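Local structure of xylulose kinase (Escherichia coli, 2ITM) at residues I3-G8 with K69-A74; K13-N18 with P424-A429; E207-L212 with V225-G230. The protein phosphorylates D-xylulose with ATP to give D-xylulose 5-phosphate, and less efficiently 1-deoxy-D-xylulose, working as a homodimer. All coordinates share one frame; numbering follows the deposited sequence.

Interaction 1 of 3, residues I3-G8 with K69-A74; sequences IGIDLG and KALGIA
The flat groups that meet are the backbone peptides of I3, I5 and L7 with those of A70, G72 and A74. They join two parallel strands at the middle of the N-terminal sheet of this FGGY kinase, which has the actin-like ATPase fold. One face carries I3, I5, L71 and I73; the other carries D6 and A74, with the glycines G4 and G72 adding no side chain to it. Between the strands run five alternating hydrogen bonds. The longest, from I3 N to A70 O at 3.3 Å, lies in the carbonyl plane. A74 N reaches I5 O at 2.7 Å, nearly along the C=O axis, and the same oxygen has I73 CA 3.3 Å away, a CA-H...O contact. L7 N approaches A74 O at 2.8 Å, tilted 28° from its carbonyl plane.

On the isoleucine face L71 has CG anti to its backbone N (chi1 179°), close to I3; beyond it CD1 lies 3.7 Å from I3 CG2 and 3.9 Å from I5 CD1. I5 CD1 also meets I73 CG2. Helix 45-62 packs on I3 and helix 152-161 on I73. Across the sheet, D6 touches P424 and A425 of helix 424-436. D6 is thought important for activity, and its side chain lies about 4 Å (nearest atoms) from that of D233, the probable proton acceptor. Within the strand pair, D6 OD2 comes 4.2 Å from A74 CB.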
ATOM      1  N   ILE A   3       9.199  42.695 -22.209  1.00 31.96           N
ATOM      2  CA  ILE A   3       8.169  42.001 -21.443  1.00 20.09           C
ATOM      3  C   ILE A   3       7.949  40.578 -21.950  1.00 27.82           C
ATOM      4  O   ILE A   3       7.837  40.344 -23.144  1.00 17.18           O
ATOM      5  CB  ILE A   3       6.838  42.773 -21.483  1.00 20.93           C
ATOM      6  CG1 ILE A   3       6.983  44.156 -20.869  1.00 25.11           C
ATOM      7  CG2 ILE A   3       5.734  41.986 -20.796  1.00 31.07           C
ATOM      8  CD1 ILE A   3       7.104  44.137 -19.400  1.00 19.88           C
ATOM      9  N   GLY A   4       7.875  39.644 -21.013  1.00 21.06           N
ATOM     10  CA  GLY A   4       7.301  38.343 -21.250  1.00 24.38           C
ATOM     11  C   GLY A   4       6.075  38.079 -20.403  1.00 21.10           C
ATOM     12  O   GLY A   4       6.079  38.318 -19.204  1.00 22.64           O
ATOM     13  N   ILE A   5       5.019  37.606 -21.054  1.00 25.97           N
ATOM     14  CA  ILE A   5       3.809  37.140 -20.394  1.00 17.67           C
ATOM     15  C   ILE A   5       3.657  35.629 -20.516  1.00 29.84           C
ATOM     16  O   ILE A   5       3.798  35.070 -21.594  1.00 28.13           O
ATOM     17  CB  ILE A   5       2.583  37.801 -20.997  1.00 25.49           C
ATOM     18  CG1 ILE A   5       2.722  39.317 -21.005  1.00 24.90           C
ATOM     19  CG2 ILE A   5       1.346  37.391 -20.253  1.00 21.48           C
ATOM     20  CD1 ILE A   5       1.753  39.994 -21.912  1.00 20.63           C
ATOM     21  N   ASP A   6       3.344  34.981 -19.403  1.00 23.08           N
ATOM     22  CA  ASP A   6       2.991  33.566 -19.400  1.00 13.40           C
ATOM     23  C   ASP A   6       1.597  33.334 -18.855  1.00 25.20           C
ATOM     24  O   ASP A   6       1.344  33.483 -17.667  1.00 24.13           O
ATOM     25  CB  ASP A   6       4.017  32.748 -18.630  1.00 24.47           C
ATOM     26  CG  ASP A   6       3.647  31.286 -18.532  1.00 25.44           C
ATOM     27  OD1 ASP A   6       3.817  30.723 -17.449  1.00 33.87           O
ATOM     28  OD2 ASP A   6       3.196  30.620 -19.475  1.00 25.44           O
ATOM     29  N   LEU A   7       0.691  32.987 -19.753  1.00 24.82           N
ATOM     30  CA  LEU A   7      -0.647  32.570 -19.406  1.00 19.26           C
ATOM     31  C   LEU A   7      -0.641  31.109 -19.014  1.00 33.44           C
ATOM     32  O   LEU A   7      -0.726  30.229 -19.857  1.00 25.83           O
ATOM     33  CB  LEU A   7      -1.582  32.797 -20.595  1.00 26.85           C
ATOM     34  CG  LEU A   7      -3.002  33.244 -20.356  1.00 32.72           C
ATOM     35  CD1 LEU A   7      -3.872  32.911 -21.522  1.00 23.03           C
ATOM     36  CD2 LEU A   7      -3.558  32.652 -19.107  1.00 34.26           C
ATOM     37  N   GLY A   8      -0.535  30.865 -17.721  1.00 21.58           N
ATOM     38  CA  GLY A   8      -0.617  29.527 -17.196  1.00 26.17           C
ATOM     39  C   GLY A   8      -2.029  29.077 -16.968  1.00 30.00           C
ATOM     40  O   GLY A   8      -2.976  29.730 -17.377  1.00 23.37           O
ATOM     41  N   LYS A  69      10.611  47.654 -25.496  1.00 32.76           N
ATOM     42  CA  LYS A  69      10.802  47.761 -26.926  1.00 29.28           C
ATOM     43  C   LYS A  69      10.086  46.644 -27.686  1.00 39.87           C
ATOM     44  O   LYS A  69       9.736  46.802 -28.842  1.00 26.30           O
ATOM     45  CB  LYS A  69      12.274  47.745 -27.259  1.00 39.58           C
ATOM     46  CG  LYS A  69      13.075  48.782 -26.501  1.00 49.82           C
ATOM     47  CD  LYS A  69      14.535  48.771 -26.906  1.00 64.11           C
ATOM     48  CE  LYS A  69      15.377  49.661 -25.987  1.00 85.51           C
ATOM     49  NZ  LYS A  69      16.837  49.566 -26.242  1.00 45.37           N
ATOM     50  N   ALA A  70       9.888  45.512 -27.022  1.00 33.72           N
ATOM     51  CA  ALA A  70       9.087  44.428 -27.573  1.00 35.14           C
ATOM     52  C   ALA A  70       8.425  43.584 -26.494  1.00 35.54           C
ATOM     53  O   ALA A  70       8.860  43.568 -25.358  1.00 17.11           O
ATOM     54  CB  ALA A  70       9.919  43.560 -28.484  1.00 25.83           C
ATOM     55  N   LEU A  71       7.368  42.879 -26.879  1.00 31.41           N
ATOM     56  CA  LEU A  71       6.616  42.035 -25.960  1.00 29.42           C
ATOM     57  C   LEU A  71       6.315  40.642 -26.512  1.00 26.97           C
ATOM     58  O   LEU A  71       5.911  40.491 -27.651  1.00 18.13           O
ATOM     59  CB  LEU A  71       5.335  42.724 -25.526  1.00 26.03           C
ATOM     60  CG  LEU A  71       4.432  41.956 -24.574  1.00 24.96           C
ATOM     61  CD1 LEU A  71       3.595  42.868 -23.715  1.00 15.57           C
ATOM     62  CD2 LEU A  71       3.561  41.014 -25.351  1.00 23.90           C
ATOM     63  N   GLY A  72       6.514  39.641 -25.667  1.00 32.06           N
ATOM     64  CA  GLY A  72       6.229  38.261 -25.990  1.00 27.78           C
ATOM     65  C   GLY A  72       5.220  37.606 -25.073  1.00 22.44           C
ATOM     66  O   GLY A  72       5.072  37.981 -23.932  1.00 18.48           O
ATOM     67  N   ILE A  73       4.536  36.606 -25.606  1.00 23.67           N
ATOM     68  CA  ILE A  73       3.609  35.788 -24.844  1.00 29.78           C
ATOM     69  C   ILE A  73       3.899  34.295 -24.949  1.00 34.20           C
ATOM     70  O   ILE A  73       4.351  33.803 -25.972  1.00 25.89           O
ATOM     71  CB  ILE A  73       2.140  36.074 -25.221  1.00 25.59           C
ATOM     72  CG1 ILE A  73       1.817  35.499 -26.587  1.00 34.00           C
ATOM     73  CG2 ILE A  73       1.858  37.533 -25.216  1.00 34.00           C
ATOM     74  CD1 ILE A  73       0.956  36.395 -27.405  1.00 43.90           C
ATOM     75  N   ALA A  74       3.625  33.590 -23.862  1.00 20.46           N
ATOM     76  CA  ALA A  74       3.513  32.148 -23.869  1.00 25.05           C
ATOM     77  C   ALA A  74       2.277  31.704 -23.089  1.00 26.83           C
ATOM     78  O   ALA A  74       1.684  32.498 -22.374  1.00 23.27           O
ATOM     79  CB  ALA A  74       4.743  31.513 -23.250  1.00 17.48           C
TER

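Interaction 2 of 3, residues K13-N18 with P424-A429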
ATOM      1  N   LYS A  13       1.828  35.135 -15.174  1.00 29.93           N
ATOM      2  CA  LYS A  13       3.062  35.751 -14.757  1.00 20.15           C
ATOM      3  C   LYS A  13       3.564  36.693 -15.834  1.00 30.97           C
ATOM      4  O   LYS A  13       3.610  36.335 -16.997  1.00 24.86           O
ATOM      5  CB  LYS A  13       4.094  34.684 -14.442  1.00 25.39           C
ATOM      6  CG  LYS A  13       5.434  35.226 -14.010  1.00 32.65           C
ATOM      7  CD  LYS A  13       6.458  34.131 -13.914  1.00 31.34           C
ATOM      8  CE  LYS A  13       7.163  34.140 -12.588  1.00 55.30           C
ATOM      9  NZ  LYS A  13       8.286  33.188 -12.555  1.00 40.96           N
ATOM     10  N   VAL A  14       3.917  37.921 -15.440  1.00 26.90           N
ATOM     11  CA  VAL A  14       4.598  38.862 -16.304  1.00 20.88           C
ATOM     12  C   VAL A  14       5.958  39.248 -15.759  1.00 31.35           C
ATOM     13  O   VAL A  14       6.128  39.424 -14.561  1.00 28.48           O
ATOM     14  CB  VAL A  14       3.758  40.125 -16.574  1.00 36.34           C
ATOM     15  CG1 VAL A  14       2.347  39.762 -16.983  1.00 30.95           C
ATOM     16  CG2 VAL A  14       3.742  41.040 -15.373  1.00 26.17           C
ATOM     17  N   ILE A  15       6.926  39.368 -16.655  1.00 30.54           N
ATOM     18  CA  ILE A  15       8.269  39.782 -16.288  1.00 24.10           C
ATOM     19  C   ILE A  15       8.804  40.937 -17.115  1.00 35.93           C
ATOM     20  O   ILE A  15       8.386  41.157 -18.255  1.00 33.69           O
ATOM     21  CB  ILE A  15       9.247  38.606 -16.351  1.00 24.75           C
ATOM     22  CG1 ILE A  15       9.555  38.213 -17.787  1.00 22.08           C
ATOM     23  CG2 ILE A  15       8.753  37.437 -15.513  1.00 28.98           C
ATOM     24  CD1 ILE A  15      10.740  37.314 -17.909  1.00 23.36           C
ATOM     25  N   LEU A  16       9.750  41.655 -16.533  1.00 31.37           N
ATOM     26  CA  LEU A  16      10.428  42.750 -17.191  1.00 29.57           C
ATOM     27  C   LEU A  16      11.899  42.435 -17.315  1.00 39.23           C
ATOM     28  O   LEU A  16      12.574  42.347 -16.293  1.00 34.57           O
ATOM     29  CB  LEU A  16      10.227  44.003 -16.377  1.00 23.21           C
ATOM     30  CG  LEU A  16      10.197  45.375 -17.029  1.00 41.26           C
ATOM     31  CD1 LEU A  16      11.012  46.350 -16.256  1.00 34.81           C
ATOM     32  CD2 LEU A  16      10.548  45.397 -18.477  1.00 42.62           C
ATOM     33  N   LEU A  17      12.388  42.298 -18.540  1.00 29.32           N
ATOM     34  CA  LEU A  17      13.799  42.045 -18.781  1.00 25.83           C
ATOM     35  C   LEU A  17      14.494  43.330 -19.151  1.00 32.89           C
ATOM     36  O   LEU A  17      13.964  44.131 -19.901  1.00 39.00           O
ATOM     37  CB  LEU A  17      13.985  41.060 -19.932  1.00 26.33           C
ATOM     38  CG  LEU A  17      13.918  39.546 -19.785  1.00 26.79           C
ATOM     39  CD1 LEU A  17      14.648  38.910 -20.925  1.00 18.93           C
ATOM     40  CD2 LEU A  17      14.487  39.084 -18.466  1.00 37.49           C
ATOM     41  N   ASN A  18      15.707  43.501 -18.649  1.00 37.79           N
ATOM     42  CA  ASN A  18      16.567  44.590 -19.076  1.00 36.86           C
ATOM     43  C   ASN A  18      17.283  44.348 -20.398  1.00 34.95           C
ATOM     44  O   ASN A  18      17.158  43.298 -20.998  1.00 42.16           O
ATOM     45  CB  ASN A  18      17.561  44.956 -17.973  1.00 45.78           C
ATOM     46  CG  ASN A  18      18.536  43.837 -17.660  1.00 38.40           C
ATOM     47  OD1 ASN A  18      19.061  43.762 -16.569  1.00 51.56           O
ATOM     48  ND2 ASN A  18      18.775  42.976 -18.618  1.00 23.39           N
ATOM     49  N   PRO A 424       8.211  29.929 -18.580  1.00 23.74           N
ATOM     50  CA  PRO A 424       7.928  30.310 -19.954  1.00 26.38           C
ATOM     51  C   PRO A 424       7.949  31.800 -20.236  1.00 24.75           C
ATOM     52  O   PRO A 424       8.238  32.179 -21.347  1.00 22.38           O
ATOM     53  CB  PRO A 424       6.535  29.740 -20.170  1.00 29.75           C
ATOM     54  CG  PRO A 424       6.494  28.563 -19.315  1.00 26.97           C
ATOM     55  CD  PRO A 424       7.244  28.932 -18.100  1.00 31.59           C
ATOM     56  N   ALA A 425       7.649  32.624 -19.241  1.00 29.06           N
ATOM     57  CA  ALA A 425       7.736  34.068 -19.387  1.00 27.76           C
ATOM     58  C   ALA A 425       9.118  34.532 -19.848  1.00 24.50           C
ATOM     59  O   ALA A 425       9.227  35.431 -20.665  1.00 19.88           O
ATOM     60  CB  ALA A 425       7.333  34.765 -18.113  1.00 23.70           C
ATOM     61  N   LEU A 426      10.155  33.902 -19.313  1.00 19.89           N
ATOM     62  CA  LEU A 426      11.519  34.127 -19.754  1.00 16.06           C
ATOM     63  C   LEU A 426      11.711  33.904 -21.252  1.00 24.34           C
ATOM     64  O   LEU A 426      12.188  34.773 -21.946  1.00 21.96           O
ATOM     65  CB  LEU A 426      12.497  33.284 -18.952  1.00 24.29           C
ATOM     66  CG  LEU A 426      13.967  33.528 -19.246  1.00 28.99           C
ATOM     67  CD1 LEU A 426      14.247  34.969 -19.105  1.00 26.72           C
ATOM     68  CD2 LEU A 426      14.860  32.703 -18.362  1.00 20.11           C
ATOM     69  N   GLY A 427      11.317  32.736 -21.737  1.00 30.61           N
ATOM     70  CA  GLY A 427      11.386  32.442 -23.150  1.00 21.17           C
ATOM     71  C   GLY A 427      10.575  33.392 -24.004  1.00 25.48           C
ATOM     72  O   GLY A 427      11.012  33.842 -25.052  1.00 20.75           O
ATOM     73  N   ALA A 428       9.369  33.716 -23.561  1.00 25.50           N
ATOM     74  CA  ALA A 428       8.564  34.746 -24.185  1.00 23.34           C
ATOM     75  C   ALA A 428       9.324  36.058 -24.385  1.00 33.77           C
ATOM     76  O   ALA A 428       9.328  36.621 -25.461  1.00 25.49           O
ATOM     77  CB  ALA A 428       7.293  34.971 -23.401  1.00 25.08           C
ATOM     78  N   ALA A 429       9.966  36.536 -23.334  1.00 29.31           N
ATOM     79  CA  ALA A 429      10.739  37.756 -23.427  1.00 26.04           C
ATOM     80  C   ALA A 429      11.926  37.574 -24.357  1.00 26.05           C
ATOM     81  O   ALA A 429      12.237  38.448 -25.137  1.00 27.22           O
ATOM     82  CB  ALA A 429      11.187  38.199 -22.072  1.00 26.55           C
TER
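I15 lies over A425, L426 and A429, and takes the largest share of the strand's contact with the helix. Beyond CB the side chain forks. CG2 meets A425 CB at 4.0 Å, while CG1, set between the backbone N and the carbonyl carbon (chi1 73°), approaches the same methyl and A425 O. From CG1 the chain extends to CD1, which rests 3.7 Å from A425 O and equally near L426 N, so the tip rests against the helix backbone. That oxygen already accepts the helical bond from A429 N. I15 CD1 also has A429 CB at 4.3 Å.

The arrangement is a helix laid across one face of a beta-sheet: the axes of strand 13-17 and helix 424-429 differ by 47° in direction and come within 8.2 Å. The strand belongs to the N-terminal FGGY family region and the helix to the C-terminal one, so a helix from late in the chain covers the first sheet of the actin-like fold. V14, pointing from the opposite face of the strand, packs on helix 45-62.

Farther along, L17 brings CD1 to 3.7 Å from A429 CB, and its CD2 meets L426 CD1 at 4.2 Å, the two leucine side chains crossing at about a right angle. At the other end K13 passes A425 CB with its CD, and its NZ is hydrogen-bonded to V422 O.

Interaction 3 of 3, residues E207-L212 with V225-G230; sequences EITGAL and VPVVAG
V227 and L212 form the apolar centre, CG2 of the valine 3.8 Å from CD2 of the leucine, the two side chains crossing at about a right angle. They belong to an antiparallel strand pair at one margin of the N-terminal sheet, where 208-211 is its outermost strand within this chain and helix 214-220 makes the connection. I208 and P226 lie side by side, pointing the same way, with I208 CD1 3.5 Å from P226 CB. T209 turns its CG2 to A229 CB, at 3.8 Å. With chi1 at 60°, T209 OG1 sits between the backbone N and the carbonyl carbon, near V227 O, and makes a weak hydrogen bond with R157. An alanine at T209 would remove CG2 and OG1, and would probably open a gap beside A229 CB and deprive R157 of its weak hydroxyl partner.

Backbone bonds tie the strands together outside this apolar patch. V227 O accepts T209 N at 2.8 Å, A229 N reaches E207 O at 3.0 Å, and L212 N bonds to V225 O. At the polar edge E207 OE2 bonds to E204 N. V227 N approaches G210 O at 2.8 Å from above the carbonyl plane, 37° out of it.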
ATOM      1  N   GLU A 207       8.934  35.875 -34.723  1.00 31.54           N
ATOM      2  CA  GLU A 207       8.405  36.836 -35.677  1.00 24.06           C
ATOM      3  C   GLU A 207       7.325  37.737 -35.067  1.00 27.13           C
ATOM      4  O   GLU A 207       6.610  37.337 -34.167  1.00 24.41           O
ATOM      5  CB  GLU A 207       7.858  36.106 -36.902  1.00 17.59           C
ATOM      6  CG  GLU A 207       8.912  35.406 -37.731  1.00 19.97           C
ATOM      7  CD  GLU A 207       8.338  34.556 -38.847  1.00 40.17           C
ATOM      8  OE1 GLU A 207       9.123  34.065 -39.675  1.00 32.35           O
ATOM      9  OE2 GLU A 207       7.114  34.370 -38.900  1.00 29.32           O
ATOM     10  N   ILE A 208       7.229  38.955 -35.580  1.00 25.17           N
ATOM     11  CA  ILE A 208       6.239  39.924 -35.130  1.00 21.33           C
ATOM     12  C   ILE A 208       4.865  39.732 -35.781  1.00 18.94           C
ATOM     13  O   ILE A 208       4.748  39.571 -36.979  1.00 23.14           O
ATOM     14  CB  ILE A 208       6.767  41.347 -35.355  1.00 33.56           C
ATOM     15  CG1 ILE A 208       8.085  41.544 -34.617  1.00 26.55           C
ATOM     16  CG2 ILE A 208       5.771  42.388 -34.944  1.00 24.52           C
ATOM     17  CD1 ILE A 208       8.531  42.950 -34.556  1.00 31.56           C
ATOM     18  N   THR A 209       3.830  39.716 -34.962  1.00 22.79           N
ATOM     19  CA  THR A 209       2.479  39.477 -35.438  1.00 26.09           C
ATOM     20  C   THR A 209       1.652  40.756 -35.484  1.00 23.29           C
ATOM     21  O   THR A 209       0.556  40.774 -36.008  1.00 24.65           O
ATOM     22  CB  THR A 209       1.780  38.446 -34.565  1.00 17.34           C
ATOM     23  OG1 THR A 209       1.721  38.925 -33.226  1.00 19.71           O
ATOM     24  CG2 THR A 209       2.584  37.196 -34.482  1.00 19.65           C
ATOM     25  N   GLY A 210       2.201  41.819 -34.924  1.00 27.43           N
ATOM     26  CA  GLY A 210       1.481  43.054 -34.757  1.00 17.78           C
ATOM     27  C   GLY A 210       2.063  43.892 -33.650  1.00 19.33           C
ATOM     28  O   GLY A 210       3.229  43.755 -33.303  1.00 26.61           O
ATOM     29  N   ALA A 211       1.231  44.763 -33.098  1.00 21.94           N
ATOM     30  CA  ALA A 211       1.627  45.648 -32.031  1.00 21.26           C
ATOM     31  C   ALA A 211       0.481  45.844 -31.058  1.00 23.93           C
ATOM     32  O   ALA A 211      -0.664  45.596 -31.393  1.00 25.26           O
ATOM     33  CB  ALA A 211       2.064  46.960 -32.586  1.00 30.46           C
ATOM     34  N   LEU A 212       0.799  46.275 -29.846  1.00 18.72           N
ATOM     35  CA  LEU A 212      -0.228  46.675 -28.904  1.00 22.84           C
ATOM     36  C   LEU A 212      -1.118  47.736 -29.502  1.00 22.94           C
ATOM     37  O   LEU A 212      -0.650  48.692 -30.090  1.00 26.36           O
ATOM     38  CB  LEU A 212       0.363  47.186 -27.601  1.00 23.28           C
ATOM     39  CG  LEU A 212       1.357  46.344 -26.825  1.00 27.21           C
ATOM     40  CD1 LEU A 212       1.731  47.050 -25.551  1.00 19.45           C
ATOM     41  CD2 LEU A 212       0.835  44.965 -26.549  1.00 24.34           C
ATOM     42  N   VAL A 225       4.044  48.823 -28.673  1.00 31.06           N
ATOM     43  CA  VAL A 225       5.216  47.998 -28.899  1.00 26.07           C
ATOM     44  C   VAL A 225       4.897  46.766 -29.754  1.00 28.81           C
ATOM     45  O   VAL A 225       3.796  46.251 -29.712  1.00 28.58           O
ATOM     46  CB  VAL A 225       5.788  47.571 -27.537  1.00 40.68           C
ATOM     47  CG1 VAL A 225       5.859  46.080 -27.394  1.00 34.50           C
ATOM     48  CG2 VAL A 225       7.094  48.254 -27.247  1.00 34.64           C
ATOM     49  N   PRO A 226       5.874  46.298 -30.525  1.00 34.37           N
ATOM     50  CA  PRO A 226       5.690  45.113 -31.364  1.00 19.29           C
ATOM     51  C   PRO A 226       5.542  43.830 -30.555  1.00 28.06           C
ATOM     52  O   PRO A 226       6.186  43.667 -29.530  1.00 24.64           O
ATOM     53  CB  PRO A 226       6.971  45.066 -32.187  1.00 32.26           C
ATOM     54  CG  PRO A 226       7.781  46.214 -31.761  1.00 24.25           C
ATOM     55  CD  PRO A 226       7.287  46.692 -30.469  1.00 28.86           C
ATOM     56  N   VAL A 227       4.674  42.941 -31.011  1.00 27.65           N
ATOM     57  CA  VAL A 227       4.389  41.712 -30.302  1.00 18.32           C
ATOM     58  C   VAL A 227       4.797  40.504 -31.126  1.00 20.70           C
ATOM     59  O   VAL A 227       4.428  40.396 -32.276  1.00 13.50           O
ATOM     60  CB  VAL A 227       2.904  41.585 -29.989  1.00 21.34           C
ATOM     61  CG1 VAL A 227       2.612  40.255 -29.332  1.00 25.67           C
ATOM     62  CG2 VAL A 227       2.423  42.739 -29.160  1.00 14.59           C
ATOM     63  N   VAL A 228       5.551  39.598 -30.525  1.00 17.90           N
ATOM     64  CA  VAL A 228       5.932  38.377 -31.211  1.00 19.15           C
ATOM     65  C   VAL A 228       4.932  37.239 -31.009  1.00 19.33           C
ATOM     66  O   VAL A 228       4.101  37.286 -30.124  1.00 19.18           O
ATOM     67  CB  VAL A 228       7.363  37.923 -30.875  1.00 23.03           C
ATOM     68  CG1 VAL A 228       8.372  39.018 -31.172  1.00 10.81           C
ATOM     69  CG2 VAL A 228       7.459  37.457 -29.453  1.00 15.13           C
ATOM     70  N   ALA A 229       5.031  36.223 -31.851  1.00 18.08           N
ATOM     71  CA  ALA A 229       4.133  35.080 -31.802  1.00 30.31           C
ATOM     72  C   ALA A 229       4.215  34.286 -30.500  1.00 17.76           C
ATOM     73  O   ALA A 229       3.228  33.769 -30.033  1.00 28.61           O
ATOM     74  CB  ALA A 229       4.369  34.183 -32.981  1.00 27.36           C
ATOM     75  N   GLY A 230       5.407  34.194 -29.934  1.00 20.25           N
ATOM     76  CA  GLY A 230       5.623  33.442 -28.718  1.00 20.80           C
ATOM     77  C   GLY A 230       5.748  31.946 -28.930  1.00 22.74           C
ATOM     78  O   GLY A 230       6.189  31.488 -29.969  1.00 18.99           O
TER

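From the N terminus the chain runs through strand 2-7 and turns back in strand 11-17, which opens interaction 2 before interaction 1 has closed. Strand 70-75 closes interaction 1 beside strand 2-7. Interaction 3 opens and closes later, across the short connection between residues 212 and 225, which holds helix 214-220, in series with interaction 1 and within the long span of interaction 2. That span ends when helix 424-436 returns to strand 11-17, so interactions 1 and 2 cross. All three reach one mixed sheet: strand 2-7 bonds to strand 11-17, and L71 bonds to P226 and V228, linking interactions 1 and 3, while interaction 2 lays helix 424-436, from the C-terminal family region, onto it.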